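MgGH51 (Meripilus giganteus, PDB 6ZPV) hydrolyses terminal alpha-L-arabinofuranosyl residues from arabinose-containing glycans, as a fungal member of glycoside hydrolase family GH51. Local coordinates at residues A[383-388]-A[423-428]. Residues are numbered along the deposited sequence; the frame is centred on the assembly and turned at random.
Sequences TNAWNP and TTYFEG. With NAG (2-acetamido-2-deoxy-beta-D-glucopyranose), chain B; NAG (2-acetamido-2-deoxy-beta-D-glucopyranose), chain C; BMA (beta-D-mannopyranose), chain D.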
loop_
_atom_site.group_PDB
_atom_site.type_symbol
_atom_site.label_atom_id
_atom_site.label_comp_id
_atom_site.label_asym_id
_atom_site.label_seq_id
_atom_site.Cartn_x
_atom_site.Cartn_y
_atom_site.Cartn_z
ATOM N N THR A 383 5.238 -19.428 -8.819
ATOM C CA THR A 383 4.604 -20.213 -9.850
ATOM C C THR A 383 3.311 -20.870 -9.287
ATOM O O THR A 383 3.101 -20.888 -8.066
ATOM C CB THR A 383 5.582 -21.262 -10.397
ATOM O OG1 THR A 383 6.412 -21.763 -9.336
ATOM C CG2 THR A 383 6.439 -20.679 -11.503
ATOM N N ASN A 384 2.528 -21.442 -10.197
ATOM C CA ASN A 384 1.366 -22.229 -9.745
ATOM C C ASN A 384 1.885 -23.406 -8.923
ATOM O O ASN A 384 2.970 -24.009 -9.246
ATOM C CB ASN A 384 0.576 -22.749 -10.952
ATOM C CG ASN A 384 -0.031 -21.636 -11.761
ATOM O OD1 ASN A 384 -0.436 -20.606 -11.223
ATOM N ND2 ASN A 384 -0.137 -21.861 -13.065
ATOM N N ALA A 385 1.163 -23.778 -7.907
ATOM C CA ALA A 385 1.690 -24.776 -6.974
ATOM C C ALA A 385 2.018 -26.064 -7.697
ATOM O O ALA A 385 1.158 -26.640 -8.360
ATOM C CB ALA A 385 0.686 -24.977 -5.868
ATOM N N TRP A 386 3.262 -26.496 -7.558
ATOM C CA TRP A 386 3.756 -27.832 -7.948
ATOM C C TRP A 386 3.908 -28.054 -9.445
ATOM O O TRP A 386 4.310 -29.162 -9.834
ATOM C CB TRP A 386 2.885 -28.956 -7.327
ATOM C CG TRP A 386 2.732 -28.727 -5.862
ATOM C CD1 TRP A 386 1.580 -28.423 -5.218
ATOM C CD2 TRP A 386 3.745 -28.701 -4.874
ATOM N NE1 TRP A 386 1.800 -28.148 -3.883
ATOM C CE2 TRP A 386 3.126 -28.352 -3.652
ATOM C CE3 TRP A 386 5.117 -28.924 -4.886
ATOM C CZ2 TRP A 386 3.848 -28.212 -2.482
ATOM C CZ3 TRP A 386 5.835 -28.800 -3.721
ATOM C CH2 TRP A 386 5.198 -28.440 -2.532
ATOM N N ASN A 387 3.651 -27.061 -10.263
ATOM C CA ASN A 387 3.767 -27.195 -11.731
ATOM C C ASN A 387 4.264 -25.870 -12.274
ATOM O O ASN A 387 3.491 -24.921 -12.404
ATOM C CB ASN A 387 2.460 -27.587 -12.382
ATOM C CG ASN A 387 2.019 -28.989 -12.081
ATOM O OD1 ASN A 387 2.621 -29.927 -12.633
ATOM N ND2 ASN A 387 1.046 -29.159 -11.192
ATOM N N PRO A 388 5.588 -25.707 -12.530
ATOM C CA PRO A 388 6.567 -26.773 -12.619
ATOM C C PRO A 388 7.080 -27.180 -11.260
ATOM O O PRO A 388 6.971 -26.470 -10.268
ATOM C CB PRO A 388 7.704 -26.082 -13.397
ATOM C CG PRO A 388 7.592 -24.624 -13.018
ATOM C CD PRO A 388 6.099 -24.379 -12.907
ATOM N N THR A 423 3.747 -27.972 3.427
ATOM C CA THR A 423 3.692 -26.761 2.624
ATOM C C THR A 423 2.676 -25.798 3.230
ATOM O O THR A 423 1.609 -26.229 3.634
ATOM C CB THR A 423 3.264 -27.064 1.180
ATOM O OG1 THR A 423 3.897 -28.230 0.709
ATOM C CG2 THR A 423 3.542 -25.879 0.289
ATOM N N THR A 424 2.996 -24.522 3.287
ATOM C CA THR A 424 2.021 -23.522 3.664
ATOM C C THR A 424 1.740 -22.603 2.472
ATOM O O THR A 424 2.546 -22.456 1.565
ATOM C CB THR A 424 2.465 -22.761 4.912
ATOM O OG1 THR A 424 3.682 -22.078 4.643
ATOM C CG2 THR A 424 2.589 -23.618 6.128
ATOM N N TYR A 425 0.586 -21.959 2.527
ATOM C CA TYR A 425 0.026 -21.194 1.412
ATOM C C TYR A 425 -0.282 -19.778 1.840
ATOM O O TYR A 425 -0.884 -19.560 2.925
ATOM C CB TYR A 425 -1.177 -21.916 0.822
ATOM C CG TYR A 425 -0.816 -23.256 0.227
ATOM C CD1 TYR A 425 -0.337 -23.358 -1.068
ATOM C CD2 TYR A 425 -0.790 -24.425 0.976
ATOM C CE1 TYR A 425 0.084 -24.560 -1.601
ATOM C CE2 TYR A 425 -0.357 -25.656 0.470
ATOM C CZ TYR A 425 0.084 -25.714 -0.843
ATOM O OH TYR A 425 0.499 -26.884 -1.412
ATOM N N PHE A 426 0.104 -18.850 1.005
ATOM C CA PHE A 426 -0.135 -17.404 1.199
ATOM C C PHE A 426 -1.117 -16.985 0.110
ATOM O O PHE A 426 -0.813 -17.107 -1.085
ATOM C CB PHE A 426 1.197 -16.696 0.965
ATOM C CG PHE A 426 1.203 -15.190 0.954
ATOM C CD1 PHE A 426 0.274 -14.468 1.646
ATOM C CD2 PHE A 426 2.209 -14.498 0.275
ATOM C CE1 PHE A 426 0.327 -13.078 1.691
ATOM C CE2 PHE A 426 2.287 -13.109 0.320
ATOM C CZ PHE A 426 1.341 -12.410 1.053
ATOM N N GLU A 427 -2.324 -16.524 0.475
ATOM C CA GLU A 427 -3.265 -15.978 -0.499
ATOM C C GLU A 427 -2.903 -14.497 -0.666
ATOM O O GLU A 427 -3.539 -13.617 -0.048
ATOM C CB GLU A 427 -4.701 -16.192 -0.042
ATOM C CG GLU A 427 -5.687 -16.060 -1.186
ATOM C CD GLU A 427 -5.908 -17.302 -2.019
ATOM O OE1 GLU A 427 -5.395 -18.378 -1.694
ATOM O OE2 GLU A 427 -6.664 -17.188 -3.061
ATOM N N GLY A 428 -1.825 -14.238 -1.429
ATOM C CA GLY A 428 -1.204 -12.920 -1.403
ATOM C C GLY A 428 -1.932 -11.837 -2.138
ATOM O O GLY A 428 -1.630 -10.649 -1.957
HETATM C C1 NAG B . 2.003 -32.006 -1.284
HETATM C C2 NAG B . 3.239 -32.298 -2.171
HETATM C C3 NAG B . 3.055 -32.003 -3.646
HETATM C C4 NAG B . 1.773 -32.453 -4.249
HETATM C C5 NAG B . 0.661 -32.046 -3.286
HETATM C C6 NAG B . -0.700 -32.620 -3.728
HETATM C C7 NAG B . 5.203 -32.204 -0.718
HETATM C C8 NAG B . 6.271 -31.325 -0.057
HETATM N N2 NAG B . 4.426 -31.663 -1.625
HETATM O O3 NAG B . 4.189 -32.467 -4.417
HETATM O O4 NAG B . 1.432 -31.852 -5.501
HETATM O O5 NAG B . 0.842 -32.551 -1.987
HETATM O O6 NAG B . -0.606 -34.034 -3.919
HETATM O O7 NAG B . 5.134 -33.410 -0.461
HETATM C C1 NAG C . 1.709 -32.583 -6.668
HETATM C C2 NAG C . 0.859 -32.035 -7.806
HETATM C C3 NAG C . 1.165 -32.749 -9.075
HETATM C C4 NAG C . 2.673 -32.584 -9.298
HETATM C C5 NAG C . 3.509 -32.957 -8.062
HETATM C C6 NAG C . 5.026 -32.664 -8.210
HETATM C C7 NAG C . -1.351 -31.119 -7.295
HETATM C C8 NAG C . -2.803 -31.475 -6.962
HETATM N N2 NAG C . -0.564 -32.150 -7.457
HETATM O O3 NAG C . 0.476 -32.079 -10.142
HETATM O O4 NAG C . 3.146 -33.489 -10.316
HETATM O O5 NAG C . 3.078 -32.252 -6.922
HETATM O O6 NAG C . 5.871 -32.906 -7.053
HETATM O O7 NAG C . -1.001 -29.955 -7.319
HETATM C C1 BMA D . 3.226 -33.031 -11.641
HETATM C C2 BMA D . 4.328 -33.870 -12.328
HETATM C C3 BMA D . 4.374 -33.537 -13.810
HETATM C C4 BMA D . 3.005 -33.722 -14.471
HETATM C C5 BMA D . 1.945 -32.980 -13.687
HETATM C C6 BMA D . 0.539 -33.333 -14.217
HETATM O O2 BMA D . 4.130 -35.292 -12.149
HETATM O O3 BMA D . 5.322 -34.394 -14.475
HETATM O O4 BMA D . 2.997 -33.324 -15.831
HETATM O O5 BMA D . 1.968 -33.367 -12.308
HETATM O O6 BMA D . -0.368 -32.347 -13.667
#
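Trp386 turns the pyrrole edge of its indole toward the phenol tip of Tyr425, and NE1 donates a hydrogen bond to Tyr425 OH at 3.1 Å. The N-H...O angle is 153° and the hydroxyl lies close to the indole plane, while the two side chains cross at about a right angle. Thr423, whose side chain runs opposite to that of Trp386, meets the same indole edge farther along: its OG1 sits 3.2 Å from Trp386 CZ2, near the ring plane, and its CG2 packs beside that same carbon. Thr423 OG1 also hydrogen-bonds to Asn421 OD1. Ala385 adds a light apolar touch, CB lying 4.3 Å from Tyr425 CE1 at the rim of the phenol.

Asn384 to Asn387 form a type II beta turn, closed by Asn387 N to Asn384 O, in the loop between neighbouring strands 378-381 and 396-403 of the (beta/alpha)8 barrel; Tyr425 rides on the next strand, 424-432. With CG anti to its carbonyl carbon (chi1 -51°), Trp386 presents one indole face to the glycan, probably N-linked at Asn421 of the Asn-Gly-Thr sequon ending at Thr423. The chain B NAG lies across it, C3 over the ring centre and 3.6 Å above the plane, in a CH-pi arrangement. Next along, O5 of the chain C NAG comes 3.3 Å from Trp386 CB, and O3 of that sugar accepts a nearly straight hydrogen bond from Asn387 ND2. Tyr397 meets the indole edge-to-face.

With an alanine in place of Trp386, the chain B NAG is likely to lose the flat surface beneath its C3 and Tyr425 OH its N-H partner. The chemistry is thus divided by direction: the indole's edge is tied to the protein through one N-H, which helps fix its rotation, and a face is given to sugar, consistent with an ordered glycan lying against the domain surface.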